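Local coordinates for RabGDI protein (Plasmodium falciparum 3D7, PDB 3P1W) that probably acts as a Rab GDP-dissociation inhibitor, binding Rab GTPases in their GDP-bound form and so serving vesicle transport in the malaria parasite, at residues Glu19-Ile24 with Glu299-Asp304; Gly122-Gln127 with Ile140-Ala145; Asp287-Gly292 with Ala424-Val429; Asp360-Leu365 with Ala435-Glu440. All blocks are in the same frame, centred on the assembly; numbering follows the deposited sequence.

Overall arrangement
Interactions 1 and 3 lie together at one end of the molecule. Their centres are about 12 Å apart and they touch, because strands 290-295 and 300-303 are neighbours in one mixed sheet. Interactions 2 and 4 both reach the other large sheet, interaction 4 through strand 361-367 alone; their centres are about 13 Å apart. Interactions 1 and 2 are about 48 Å apart between centres, on opposite sides of the chain's centre. Along the chain interaction 2 falls between the two segments of interaction 1. The segments of interactions 1 and 3 alternate, as do those of 3 and 4. The chain thus returns repeatedly to both sheets, so residues distant in sequence build each of them.

Interaction 1 of 4, residues Glu19-Ile24 with Glu299-Asp304; sequences EHYDVI and EIAYCD
Residues 20-21 run parallel to strand 300-303, with His20 level with Tyr302 at a CA-CA distance of 4.6 Å. Two firm backbone bonds join them: Tyr302 N gives to Glu19 O at 2.8 Å, and Tyr21 N gives to Tyr302 O at 2.9 Å. Asp304 N adds weak bonds to the carbonyls of Tyr21 and Asp22, where the chain turns a corner.

With CG anti to its backbone N (chi1 -175°), beside the carbonyl carbon, His20 brings its ring edge to Asp304. His20 NE2 makes a weak hydrogen bond to Asp304 OD1 at 3.3 Å. The ring and carboxylate planes are 58° apart. Ala301 CB sits at the edge of the Tyr21 ring, 3.7 Å from Tyr21 CE2. The same ring gives its OH to Glu19 OE1 in a weak bond. Ile24 CG1 packs on Cys303 CB at 3.7 Å, and Ile24 CD1 also reaches SG. A water bridges Glu19 N and Ile300 O.

This pairing belongs to the mixed sheet in which strand 20-26 also pairs with strand 46-49, consistent with the Rossmann-like fold of the GDI family. Asp22 OD1 and Asp304 OD2 are 4.1 Å apart, and these like charges would probably repel. The Lys45 N bond to Asp22 OD2 and the weak His20 bond to Asp304 may ease this, and a charged His20 would be favoured beside Asp304.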
loop_
_atom_site.group_PDB
_atom_site.type_symbol
_atom_site.label_atom_id
_atom_site.label_comp_id
_atom_site.label_asym_id
_atom_site.label_seq_id
_atom_site.Cartn_x
_atom_site.Cartn_y
_atom_site.Cartn_z
ATOM N N GLU A 19 -15.600 -30.339 13.236
ATOM C CA GLU A 19 -14.374 -29.785 12.620
ATOM C C GLU A 19 -13.694 -28.768 13.540
ATOM O O GLU A 19 -14.381 -27.956 14.166
ATOM C CB GLU A 19 -14.703 -29.073 11.303
ATOM C CG GLU A 19 -14.626 -29.937 10.073
ATOM C CD GLU A 19 -15.094 -29.214 8.812
ATOM O OE1 GLU A 19 -15.035 -27.968 8.757
ATOM O OE2 GLU A 19 -15.537 -29.903 7.870
ATOM N N HIS A 20 -12.365 -28.808 13.623
ATOM C CA HIS A 20 -11.621 -27.865 14.472
ATOM C C HIS A 20 -10.373 -27.322 13.782
ATOM O O HIS A 20 -9.590 -28.078 13.202
ATOM C CB HIS A 20 -11.217 -28.474 15.823
ATOM C CG HIS A 20 -10.564 -27.486 16.744
ATOM N ND1 HIS A 20 -9.217 -27.186 16.684
ATOM C CD2 HIS A 20 -11.079 -26.697 17.719
ATOM C CE1 HIS A 20 -8.930 -26.264 17.587
ATOM N NE2 HIS A 20 -10.042 -25.951 18.230
ATOM N N TYR A 21 -10.182 -26.007 13.885
ATOM C CA TYR A 21 -9.034 -25.332 13.294
ATOM C C TYR A 21 -8.348 -24.465 14.342
ATOM O O TYR A 21 -8.970 -24.001 15.292
ATOM C CB TYR A 21 -9.487 -24.469 12.111
ATOM C CG TYR A 21 -10.226 -25.252 11.064
ATOM C CD1 TYR A 21 -9.536 -25.914 10.059
ATOM C CD2 TYR A 21 -11.615 -25.366 11.095
ATOM C CE1 TYR A 21 -10.201 -26.661 9.105
ATOM C CE2 TYR A 21 -12.291 -26.116 10.142
ATOM C CZ TYR A 21 -11.579 -26.762 9.150
ATOM O OH TYR A 21 -12.228 -27.508 8.197
ATOM N N ASP A 22 -7.058 -24.235 14.162
ATOM C CA ASP A 22 -6.356 -23.278 15.010
ATOM C C ASP A 22 -6.916 -21.874 14.744
ATOM O O ASP A 22 -7.273 -21.148 15.673
ATOM C CB ASP A 22 -4.854 -23.326 14.744
ATOM C CG ASP A 22 -4.228 -24.639 15.205
ATOM O OD1 ASP A 22 -4.473 -25.015 16.363
ATOM O OD2 ASP A 22 -3.516 -25.284 14.405
ATOM N N VAL A 23 -7.004 -21.513 13.467
ATOM C CA VAL A 23 -7.512 -20.196 13.077
ATOM C C VAL A 23 -8.473 -20.366 11.908
ATOM O O VAL A 23 -8.189 -21.112 10.967
ATOM C CB VAL A 23 -6.375 -19.240 12.676
ATOM C CG1 VAL A 23 -6.913 -17.819 12.406
ATOM C CG2 VAL A 23 -5.302 -19.183 13.762
ATOM N N ILE A 24 -9.617 -19.692 11.982
ATOM C CA ILE A 24 -10.484 -19.525 10.813
ATOM C C ILE A 24 -10.337 -18.058 10.342
ATOM O O ILE A 24 -10.357 -17.113 11.139
ATOM C CB ILE A 24 -11.950 -19.875 11.093
ATOM C CG1 ILE A 24 -12.088 -21.354 11.470
ATOM C CG2 ILE A 24 -12.847 -19.558 9.875
ATOM C CD1 ILE A 24 -13.497 -21.745 11.880
ATOM N N GLU A 299 -23.432 -25.282 8.094
ATOM C CA GLU A 299 -22.079 -25.767 8.341
ATOM C C GLU A 299 -21.591 -25.167 9.646
ATOM O O GLU A 299 -21.892 -24.018 9.949
ATOM C CB GLU A 299 -21.137 -25.377 7.206
ATOM C CG GLU A 299 -21.567 -25.898 5.839
ATOM C CD GLU A 299 -21.093 -25.016 4.698
ATOM O OE1 GLU A 299 -20.400 -25.548 3.807
ATOM O OE2 GLU A 299 -21.414 -23.798 4.694
ATOM N N ILE A 300 -20.852 -25.944 10.428
ATOM C CA ILE A 300 -20.218 -25.421 11.639
ATOM C C ILE A 300 -18.772 -25.924 11.750
ATOM O O ILE A 300 -18.461 -27.074 11.387
ATOM C CB ILE A 300 -21.010 -25.818 12.909
ATOM C CG1 ILE A 300 -20.505 -25.033 14.134
ATOM C CG2 ILE A 300 -20.916 -27.324 13.138
ATOM C CD1 ILE A 300 -21.303 -25.276 15.420
ATOM N N ALA A 301 -17.895 -25.064 12.262
ATOM C CA ALA A 301 -16.534 -25.461 12.610
ATOM C C ALA A 301 -16.120 -24.729 13.874
ATOM O O ALA A 301 -16.585 -23.611 14.141
ATOM C CB ALA A 301 -15.562 -25.147 11.470
ATOM N N TYR A 302 -15.239 -25.349 14.639
ATOM C CA TYR A 302 -14.748 -24.763 15.870
ATOM C C TYR A 302 -13.322 -24.252 15.639
ATOM O O TYR A 302 -12.642 -24.696 14.711
ATOM C CB TYR A 302 -14.873 -25.774 17.018
ATOM C CG TYR A 302 -16.321 -26.022 17.380
ATOM C CD1 TYR A 302 -17.005 -25.152 18.232
ATOM C CD2 TYR A 302 -17.029 -27.091 16.832
ATOM C CE1 TYR A 302 -18.343 -25.353 18.551
ATOM C CE2 TYR A 302 -18.370 -27.304 17.150
ATOM C CZ TYR A 302 -19.017 -26.426 18.012
ATOM O OH TYR A 302 -20.338 -26.619 18.335
ATOM N N CYS A 303 -12.909 -23.263 16.430
ATOM C CA CYS A 303 -11.589 -22.655 16.278
ATOM C C CYS A 303 -11.160 -21.948 17.554
ATOM O O CYS A 303 -11.980 -21.676 18.436
ATOM C CB CYS A 303 -11.576 -21.674 15.096
ATOM S SG CYS A 303 -12.800 -20.358 15.251
ATOM N N ASP A 304 -9.865 -21.694 17.663
ATOM C CA ASP A 304 -9.301 -20.999 18.825
ATOM C C ASP A 304 -9.157 -19.501 18.545
ATOM O O ASP A 304 -9.180 -18.688 19.477
ATOM C CB ASP A 304 -7.931 -21.592 19.189
ATOM C CG ASP A 304 -8.018 -23.059 19.579
ATOM O OD1 ASP A 304 -9.025 -23.457 20.200
ATOM O OD2 ASP A 304 -7.083 -23.812 19.257
HETATM O O HOH W 1 -18.322 -29.708 12.216
#

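Interaction 2 of 4, residues Gly122-Gln127 with Ile140-Ala145; sequences GSYVYQ and IHKVPA
Tyr124, Val125 and Tyr126 face Lys142, His141 and Ile140 in the beta hairpin of strands 117-129 and 138-142. The axes of the short segments 122-127 and 140-142 approach to 4.4 Å at 140° between their directions, so the antiparallel pair is clearly twisted.

Backbone bonds come first. Val125 and His141 form a hydrogen-bonded pair, with Val125 N giving to His141 O at 2.8 Å and His141 N to Val125 O at 2.9 Å. Val143 N continues the pattern to Ser123 O, although strand 138-142 has just ended. CA-H...O contacts go from Tyr124 CA to His141 O, Ile140 CA to Val125 O and Lys142 CA to Ser123 O.

Apolar packing follows. Val143 CG2 lies against Val125 CB at 3.8 Å, the two side chains crossing at about a right angle. Beyond them, helices 203-213 and 226-243 pack on this side. Ile140 CG2 meets Tyr126 CD1 at 3.9 Å, next to strand 346-350. Tyr124 and Lys142 lie side by side and point the same way, with Lys142 CG 3.8 Å from Tyr124 CE1. The Tyr124 hydroxyl bonds to Asn341.

One polar side chain ties the hairpin further along. The His141 ring turns back to the opposite strand, and His141 NE2 donates to Gln127 O at 2.8 Å. That oxygen is met on a lone pair and lies only 6° out of the ring plane.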
loop_
_atom_site.group_PDB
_atom_site.type_symbol
_atom_site.label_atom_id
_atom_site.label_comp_id
_atom_site.label_asym_id
_atom_site.label_seq_id
_atom_site.Cartn_x
_atom_site.Cartn_y
_atom_site.Cartn_z
ATOM N N GLY A 122 8.944 4.680 -12.504
ATOM C CA GLY A 122 9.348 5.935 -11.920
ATOM C C GLY A 122 8.638 6.333 -10.656
ATOM O O GLY A 122 7.537 5.888 -10.379
ATOM N N SER A 123 9.315 7.175 -9.894
ATOM C CA SER A 123 8.807 7.705 -8.636
ATOM C C SER A 123 8.873 9.214 -8.728
ATOM O O SER A 123 9.950 9.760 -9.037
ATOM C CB SER A 123 9.710 7.259 -7.494
ATOM O OG SER A 123 10.034 5.881 -7.580
ATOM N N TYR A 124 7.745 9.876 -8.475
ATOM C CA TYR A 124 7.586 11.317 -8.625
ATOM C C TYR A 124 7.033 11.896 -7.339
ATOM O O TYR A 124 6.302 11.207 -6.570
ATOM C CB TYR A 124 6.656 11.675 -9.801
ATOM C CG TYR A 124 7.271 11.291 -11.124
ATOM C CD1 TYR A 124 7.929 12.234 -11.895
ATOM C CD2 TYR A 124 7.264 9.958 -11.557
ATOM C CE1 TYR A 124 8.546 11.880 -13.086
ATOM C CE2 TYR A 124 7.904 9.581 -12.758
ATOM C CZ TYR A 124 8.552 10.543 -13.501
ATOM O OH TYR A 124 9.175 10.210 -14.697
ATOM N N VAL A 125 7.313 13.185 -7.142
ATOM C CA VAL A 125 6.767 13.930 -6.032
ATOM C C VAL A 125 6.250 15.286 -6.540
ATOM O O VAL A 125 6.821 15.874 -7.469
ATOM C CB VAL A 125 7.798 14.092 -4.913
ATOM C CG1 VAL A 125 9.054 14.902 -5.394
ATOM C CG2 VAL A 125 7.158 14.709 -3.643
ATOM N N TYR A 126 5.172 15.770 -5.927
ATOM C CA TYR A 126 4.572 17.066 -6.315
ATOM C C TYR A 126 5.220 18.209 -5.542
ATOM O O TYR A 126 5.309 18.176 -4.311
ATOM C CB TYR A 126 3.093 16.981 -5.985
ATOM C CG TYR A 126 2.188 18.065 -6.491
ATOM C CD1 TYR A 126 1.231 17.779 -7.443
ATOM C CD2 TYR A 126 2.196 19.333 -5.922
ATOM C CE1 TYR A 126 0.336 18.734 -7.857
ATOM C CE2 TYR A 126 1.298 20.291 -6.327
ATOM C CZ TYR A 126 0.372 19.968 -7.306
ATOM O OH TYR A 126 -0.517 20.903 -7.735
ATOM N N GLN A 127 5.689 19.215 -6.283
ATOM C CA GLN A 127 6.182 20.455 -5.736
ATOM C C GLN A 127 5.889 21.520 -6.822
ATOM O O GLN A 127 6.509 21.534 -7.887
ATOM C CB GLN A 127 7.693 20.389 -5.424
ATOM C CG GLN A 127 8.196 21.649 -4.714
ATOM C CD GLN A 127 9.668 21.960 -4.939
ATOM O OE1 GLN A 127 10.017 22.892 -5.680
ATOM N NE2 GLN A 127 10.542 21.197 -4.286
ATOM N N ILE A 140 5.156 18.132 -10.983
ATOM C CA ILE A 140 5.730 16.886 -10.484
ATOM C C ILE A 140 7.125 16.632 -11.016
ATOM O O ILE A 140 7.479 17.087 -12.124
ATOM C CB ILE A 140 4.814 15.692 -10.762
ATOM C CG1 ILE A 140 4.634 15.488 -12.268
ATOM C CG2 ILE A 140 3.472 15.893 -10.018
ATOM C CD1 ILE A 140 3.744 14.316 -12.670
ATOM N N HIS A 141 7.919 15.939 -10.200
ATOM C CA HIS A 141 9.351 15.789 -10.404
ATOM C C HIS A 141 9.818 14.396 -9.966
ATOM O O HIS A 141 9.269 13.819 -9.036
ATOM C CB HIS A 141 10.109 16.845 -9.587
ATOM C CG HIS A 141 9.519 18.224 -9.664
ATOM N ND1 HIS A 141 9.976 19.190 -10.539
ATOM C CD2 HIS A 141 8.515 18.802 -8.956
ATOM C CE1 HIS A 141 9.261 20.291 -10.385
ATOM N NE2 HIS A 141 8.371 20.087 -9.426
ATOM N N LYS A 142 10.832 13.870 -10.646
ATOM C CA LYS A 142 11.469 12.635 -10.242
ATOM C C LYS A 142 12.020 12.784 -8.852
ATOM O O LYS A 142 12.566 13.834 -8.512
ATOM C CB LYS A 142 12.635 12.288 -11.145
ATOM C CG LYS A 142 12.264 11.742 -12.479
ATOM C CD LYS A 142 13.571 11.535 -13.294
ATOM C CE LYS A 142 13.346 10.763 -14.584
ATOM N NZ LYS A 142 14.664 10.541 -15.301
ATOM N N VAL A 143 11.828 11.745 -8.048
ATOM C CA VAL A 143 12.356 11.693 -6.702
ATOM C C VAL A 143 13.818 11.251 -6.778
ATOM O O VAL A 143 14.097 10.145 -7.227
ATOM C CB VAL A 143 11.595 10.700 -5.835
ATOM C CG1 VAL A 143 12.261 10.583 -4.476
ATOM C CG2 VAL A 143 10.096 11.136 -5.712
ATOM N N PRO A 144 14.743 12.112 -6.332
ATOM C CA PRO A 144 16.156 11.733 -6.401
ATOM C C PRO A 144 16.501 10.750 -5.312
ATOM O O PRO A 144 16.049 10.892 -4.170
ATOM C CB PRO A 144 16.892 13.057 -6.213
ATOM C CG PRO A 144 15.948 13.939 -5.514
ATOM C CD PRO A 144 14.554 13.479 -5.813
ATOM N N ALA A 145 17.251 9.717 -5.682
ATOM C CA ALA A 145 17.581 8.655 -4.745
ATOM C C ALA A 145 19.070 8.351 -4.651
ATOM O O ALA A 145 19.446 7.469 -3.910
ATOM C CB ALA A 145 16.802 7.390 -5.094
#

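Interaction 3 of 4, residues Asp287-Gly292 with Ala424-Val429; sequences DNKVCG and ADNIFV
Val290 reaches the turn ahead of strand 427-429 with both its backbone and its side chain. Val290 N gives a nearly straight bond to Asp425 O, 2.9 Å long with 171° at the hydrogen. From there Val290 CB meets Ile427 CG1 at 3.7 Å, and the two side chains cross at about a right angle. CG1 stands between the backbone N and the carbonyl carbon (chi1 74°). Val290 CG1 touches Asp425 O at 3.3 Å and lies 3.7 Å from Asn426 O. Val290 CG2 is 4.2 Å from Ile427 CG1.

Beside it, Lys289 lays CG and CD over the Ala424 carbonyl, with Lys289 CD 3.4 Å from Ala424 O. Asp425 OD1 accepts from Ile427 N in an Asx turn, met from above the carboxylate plane. Its OD2 pairs with Lys319.

The contact joins the start of strand 290-295 to the turn ahead of strand 427-429, two strands of the same mixed sheet. Strand 427-429 itself pairs with strand 305-308. The Asx turn and the Lys319 salt bridge should help to keep the Asp425 carbonyl where Val290 N meets it, while Val290 and Ile427 bury their apolar carbons together.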
loop_
_atom_site.group_PDB
_atom_site.type_symbol
_atom_site.label_atom_id
_atom_site.label_comp_id
_atom_site.label_asym_id
_atom_site.label_seq_id
_atom_site.Cartn_x
_atom_site.Cartn_y
_atom_site.Cartn_z
ATOM N N ASP A 287 -16.898 -17.603 28.419
ATOM C CA ASP A 287 -16.131 -16.393 28.735
ATOM C C ASP A 287 -16.189 -15.379 27.584
ATOM O O ASP A 287 -15.372 -14.477 27.524
ATOM C CB ASP A 287 -14.662 -16.712 29.055
ATOM C CG ASP A 287 -14.498 -17.797 30.094
ATOM O OD1 ASP A 287 -15.399 -17.997 30.935
ATOM O OD2 ASP A 287 -13.438 -18.450 30.062
ATOM N N ASN A 288 -17.163 -15.531 26.690
ATOM C CA ASN A 288 -17.334 -14.648 25.536
ATOM C C ASN A 288 -16.114 -14.609 24.603
ATOM O O ASN A 288 -15.836 -13.586 23.973
ATOM C CB ASN A 288 -17.729 -13.234 25.987
ATOM C CG ASN A 288 -19.059 -13.205 26.708
ATOM O OD1 ASN A 288 -19.954 -13.990 26.417
ATOM N ND2 ASN A 288 -19.187 -12.301 27.674
ATOM N N LYS A 289 -15.401 -15.728 24.510
ATOM C CA LYS A 289 -14.287 -15.863 23.567
ATOM C C LYS A 289 -14.745 -16.713 22.394
ATOM O O LYS A 289 -15.521 -17.666 22.567
ATOM C CB LYS A 289 -13.082 -16.525 24.217
ATOM C CG LYS A 289 -12.543 -15.794 25.435
ATOM C CD LYS A 289 -11.129 -16.272 25.781
ATOM C CE LYS A 289 -10.816 -16.075 27.256
ATOM N NZ LYS A 289 -9.357 -15.927 27.482
ATOM N N VAL A 290 -14.260 -16.384 21.202
ATOM C CA VAL A 290 -14.688 -17.108 20.014
ATOM C C VAL A 290 -14.289 -18.584 20.139
ATOM O O VAL A 290 -13.204 -18.909 20.623
ATOM C CB VAL A 290 -14.139 -16.494 18.703
ATOM C CG1 VAL A 290 -12.639 -16.795 18.521
ATOM C CG2 VAL A 290 -14.954 -16.997 17.505
ATOM N N CYS A 291 -15.203 -19.470 19.761
ATOM C CA CYS A 291 -14.915 -20.905 19.734
ATOM C C CYS A 291 -15.376 -21.552 18.431
ATOM O O CYS A 291 -15.023 -22.691 18.163
ATOM C CB CYS A 291 -15.520 -21.606 20.956
ATOM S SG CYS A 291 -17.300 -21.604 21.015
ATOM N N GLY A 292 -16.127 -20.837 17.592
ATOM C CA GLY A 292 -16.500 -21.388 16.285
ATOM C C GLY A 292 -17.212 -20.423 15.357
ATOM O O GLY A 292 -17.398 -19.251 15.702
ATOM N N ALA A 424 -9.518 -9.844 23.825
ATOM C CA ALA A 424 -9.789 -10.951 24.742
ATOM C C ALA A 424 -10.574 -12.076 24.066
ATOM O O ALA A 424 -10.419 -13.261 24.397
ATOM C CB ALA A 424 -10.566 -10.431 25.947
ATOM N N ASP A 425 -11.436 -11.705 23.122
ATOM C CA ASP A 425 -12.296 -12.686 22.466
ATOM C C ASP A 425 -11.596 -13.493 21.360
ATOM O O ASP A 425 -12.216 -14.389 20.776
ATOM C CB ASP A 425 -13.543 -11.991 21.918
ATOM C CG ASP A 425 -13.240 -11.039 20.753
ATOM O OD1 ASP A 425 -12.070 -10.945 20.275
ATOM O OD2 ASP A 425 -14.200 -10.376 20.316
ATOM N N ASN A 426 -10.334 -13.157 21.049
ATOM C CA ASN A 426 -9.564 -13.860 20.001
ATOM C C ASN A 426 -10.105 -13.691 18.574
ATOM O O ASN A 426 -9.835 -14.528 17.692
ATOM C CB ASN A 426 -9.387 -15.346 20.341
ATOM C CG ASN A 426 -8.403 -15.558 21.465
ATOM O OD1 ASN A 426 -7.349 -14.932 21.473
ATOM N ND2 ASN A 426 -8.726 -16.454 22.405
ATOM N N ILE A 427 -10.810 -12.578 18.340
ATOM C CA ILE A 427 -11.238 -12.204 17.001
ATOM C C ILE A 427 -10.387 -10.992 16.610
ATOM O O ILE A 427 -10.574 -9.895 17.161
ATOM C CB ILE A 427 -12.730 -11.866 16.923
ATOM C CG1 ILE A 427 -13.579 -13.076 17.355
ATOM C CG2 ILE A 427 -13.119 -11.459 15.489
ATOM C CD1 ILE A 427 -15.033 -12.752 17.528
ATOM N N PHE A 428 -9.428 -11.233 15.714
ATOM C CA PHE A 428 -8.442 -10.217 15.309
ATOM C C PHE A 428 -8.921 -9.647 14.006
ATOM O O PHE A 428 -9.069 -10.399 13.039
ATOM C CB PHE A 428 -7.064 -10.855 15.105
ATOM C CG PHE A 428 -6.447 -11.373 16.370
ATOM C CD1 PHE A 428 -5.487 -10.637 17.038
ATOM C CD2 PHE A 428 -6.871 -12.581 16.921
ATOM C CE1 PHE A 428 -4.933 -11.107 18.219
ATOM C CE2 PHE A 428 -6.325 -13.060 18.124
ATOM C CZ PHE A 428 -5.349 -12.313 18.767
ATOM N N VAL A 429 -9.174 -8.340 13.989
ATOM C CA VAL A 429 -9.765 -7.666 12.839
ATOM C C VAL A 429 -8.710 -6.820 12.120
ATOM O O VAL A 429 -8.029 -6.016 12.739
ATOM C CB VAL A 429 -10.978 -6.788 13.236
ATOM C CG1 VAL A 429 -11.627 -6.198 12.014
ATOM C CG2 VAL A 429 -12.046 -7.643 14.005
HETATM O O HOH W 2 -11.069 -18.201 21.698
#

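Interaction 4 of 4, residues Asp360-Leu365 with Ala435-Glu440; sequences DIYINL and ATSHFE
Tyr362 and Asn364 both have CG anti to the carbonyl carbon (chi1 -48° and -80°), and both side chains leave strand 361-367 toward the loop 435-440. This is a strand face of the large mixed sheet packed against the loop that leads into helix 440-454. The contact is buried, near the centre of the chain.

The Tyr362 ring lies against the loop backbone. Thr436 CA stands over the centre of one face, 3.7 Å from the centroid of the Tyr362 ring and nearly on the ring normal, in a CH-pi contact. Thr436 CG2 continues alongside the ring to the hydroxyl end, 3.6 Å from Tyr362 OH. At the other end of the ring, Ser437 OG approaches Tyr362 CD1 at 3.3 Å, and Ala435 O comes to 3.2 Å from Tyr362 CD2. These polar atoms have their bonds to other residues: Ser437 OG with Gln347, Ala435 O with Ser383. Both partners are on strands that flank 361-367, so the loop is tied to the sheet on each side of Tyr362.

Asn364 grips the loop one step further on. Its ND2 bonds two carbonyls from different loops, Ser437 O and Pro93 O, which should fix the rotation of the amide. Asn364 OD1 is buried with no polar partner in the model, and lies 3.3 Å from Ser437 CB. Asn364 ND2 donates to Ser437 O at 2.9 Å with 172° at the hydrogen, in the amide plane and on a lone pair of that carbonyl.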
loop_
_atom_site.group_PDB
_atom_site.type_symbol
_atom_site.label_atom_id
_atom_site.label_comp_id
_atom_site.label_asym_id
_atom_site.label_seq_id
_atom_site.Cartn_x
_atom_site.Cartn_y
_atom_site.Cartn_z
ATOM N N ASP A 360 -1.807 13.330 2.788
ATOM C CA ASP A 360 -1.227 13.281 1.450
ATOM C C ASP A 360 -2.227 12.692 0.428
ATOM O O ASP A 360 -3.174 11.968 0.797
ATOM C CB ASP A 360 0.057 12.459 1.436
ATOM C CG ASP A 360 1.225 13.116 2.189
ATOM O OD1 ASP A 360 1.076 14.174 2.867
ATOM O OD2 ASP A 360 2.325 12.523 2.104
ATOM N N ILE A 361 -1.986 12.967 -0.838
ATOM C CA ILE A 361 -2.716 12.323 -1.939
ATOM C C ILE A 361 -1.708 11.564 -2.786
ATOM O O ILE A 361 -0.531 11.971 -2.888
ATOM C CB ILE A 361 -3.547 13.343 -2.727
ATOM C CG1 ILE A 361 -4.633 13.928 -1.791
ATOM C CG2 ILE A 361 -4.163 12.736 -3.979
ATOM C CD1 ILE A 361 -5.578 14.976 -2.439
ATOM N N TYR A 362 -2.154 10.456 -3.369
ATOM C CA TYR A 362 -1.288 9.541 -4.091
ATOM C C TYR A 362 -1.873 9.181 -5.449
ATOM O O TYR A 362 -3.075 9.109 -5.605
ATOM C CB TYR A 362 -1.078 8.271 -3.268
ATOM C CG TYR A 362 -0.699 8.499 -1.811
ATOM C CD1 TYR A 362 0.638 8.476 -1.410
ATOM C CD2 TYR A 362 -1.671 8.760 -0.834
ATOM C CE1 TYR A 362 1.003 8.677 -0.090
ATOM C CE2 TYR A 362 -1.319 8.976 0.497
ATOM C CZ TYR A 362 0.012 8.931 0.867
ATOM O OH TYR A 362 0.381 9.152 2.162
ATOM N N ILE A 363 -1.007 8.946 -6.434
ATOM C CA ILE A 363 -1.434 8.489 -7.752
ATOM C C ILE A 363 -0.517 7.356 -8.201
ATOM O O ILE A 363 0.708 7.535 -8.243
ATOM C CB ILE A 363 -1.405 9.587 -8.818
ATOM C CG1 ILE A 363 -2.081 10.860 -8.327
ATOM C CG2 ILE A 363 -1.961 9.055 -10.137
ATOM C CD1 ILE A 363 -2.060 12.069 -9.318
ATOM N N ASN A 364 -1.098 6.191 -8.497
ATOM C CA ASN A 364 -0.358 5.101 -9.143
ATOM C C ASN A 364 -0.770 4.970 -10.589
ATOM O O ASN A 364 -1.914 5.211 -10.922
ATOM C CB ASN A 364 -0.575 3.800 -8.414
ATOM C CG ASN A 364 0.291 3.702 -7.190
ATOM O OD1 ASN A 364 1.233 4.500 -7.018
ATOM N ND2 ASN A 364 -0.004 2.745 -6.326
ATOM N N LEU A 365 0.178 4.608 -11.445
ATOM C CA LEU A 365 -0.082 4.462 -12.859
ATOM C C LEU A 365 0.458 3.088 -13.256
ATOM O O LEU A 365 1.617 2.773 -12.941
ATOM C CB LEU A 365 0.622 5.589 -13.643
ATOM C CG LEU A 365 0.573 5.678 -15.159
ATOM C CD1 LEU A 365 1.409 4.608 -15.856
ATOM C CD2 LEU A 365 -0.864 5.690 -15.713
ATOM N N ALA A 435 -5.202 5.213 2.137
ATOM C CA ALA A 435 -4.992 5.866 0.867
ATOM C C ALA A 435 -3.576 5.711 0.294
ATOM O O ALA A 435 -3.371 6.054 -0.866
ATOM C CB ALA A 435 -5.330 7.393 0.994
ATOM N N THR A 436 -2.604 5.231 1.071
ATOM C CA THR A 436 -1.208 5.231 0.568
ATOM C C THR A 436 -1.087 4.374 -0.717
ATOM O O THR A 436 -1.801 3.404 -0.875
ATOM C CB THR A 436 -0.204 4.768 1.622
ATOM O OG1 THR A 436 -0.497 3.424 2.050
ATOM C CG2 THR A 436 -0.245 5.690 2.875
ATOM N N SER A 437 -0.130 4.711 -1.565
ATOM C CA SER A 437 0.046 4.085 -2.883
ATOM C C SER A 437 1.048 2.923 -2.798
ATOM O O SER A 437 1.381 2.288 -3.812
ATOM C CB SER A 437 0.524 5.164 -3.850
ATOM O OG SER A 437 1.595 5.895 -3.270
ATOM N N HIS A 438 1.564 2.693 -1.597
ATOM C CA HIS A 438 2.509 1.625 -1.350
ATOM C C HIS A 438 2.020 0.788 -0.183
ATOM O O HIS A 438 1.027 1.140 0.509
ATOM C CB HIS A 438 3.935 2.163 -1.105
ATOM C CG HIS A 438 4.013 3.328 -0.164
ATOM N ND1 HIS A 438 4.102 3.178 1.204
ATOM C CD2 HIS A 438 4.056 4.662 -0.399
ATOM C CE1 HIS A 438 4.179 4.370 1.768
ATOM N NE2 HIS A 438 4.151 5.292 0.816
ATOM N N PHE A 439 2.724 -0.310 0.083
ATOM C CA PHE A 439 2.133 -1.389 0.889
ATOM C C PHE A 439 2.477 -1.339 2.389
ATOM O O PHE A 439 1.929 -2.116 3.185
ATOM C CB PHE A 439 2.569 -2.737 0.304
ATOM C CG PHE A 439 1.524 -3.811 0.372
ATOM C CD1 PHE A 439 0.792 -4.136 -0.759
ATOM C CD2 PHE A 439 1.339 -4.564 1.540
ATOM C CE1 PHE A 439 -0.162 -5.144 -0.713
ATOM C CE2 PHE A 439 0.393 -5.551 1.611
ATOM C CZ PHE A 439 -0.373 -5.848 0.492
ATOM N N GLU A 440 3.365 -0.445 2.793
ATOM C CA GLU A 440 3.948 -0.518 4.146
ATOM C C GLU A 440 2.908 -0.562 5.262
ATOM O O GLU A 440 2.997 -1.386 6.182
ATOM C CB GLU A 440 4.903 0.653 4.436
ATOM C CG GLU A 440 5.549 0.512 5.807
ATOM C CD GLU A 440 6.179 1.762 6.339
ATOM O OE1 GLU A 440 6.283 2.774 5.600
ATOM O OE2 GLU A 440 6.584 1.716 7.530
#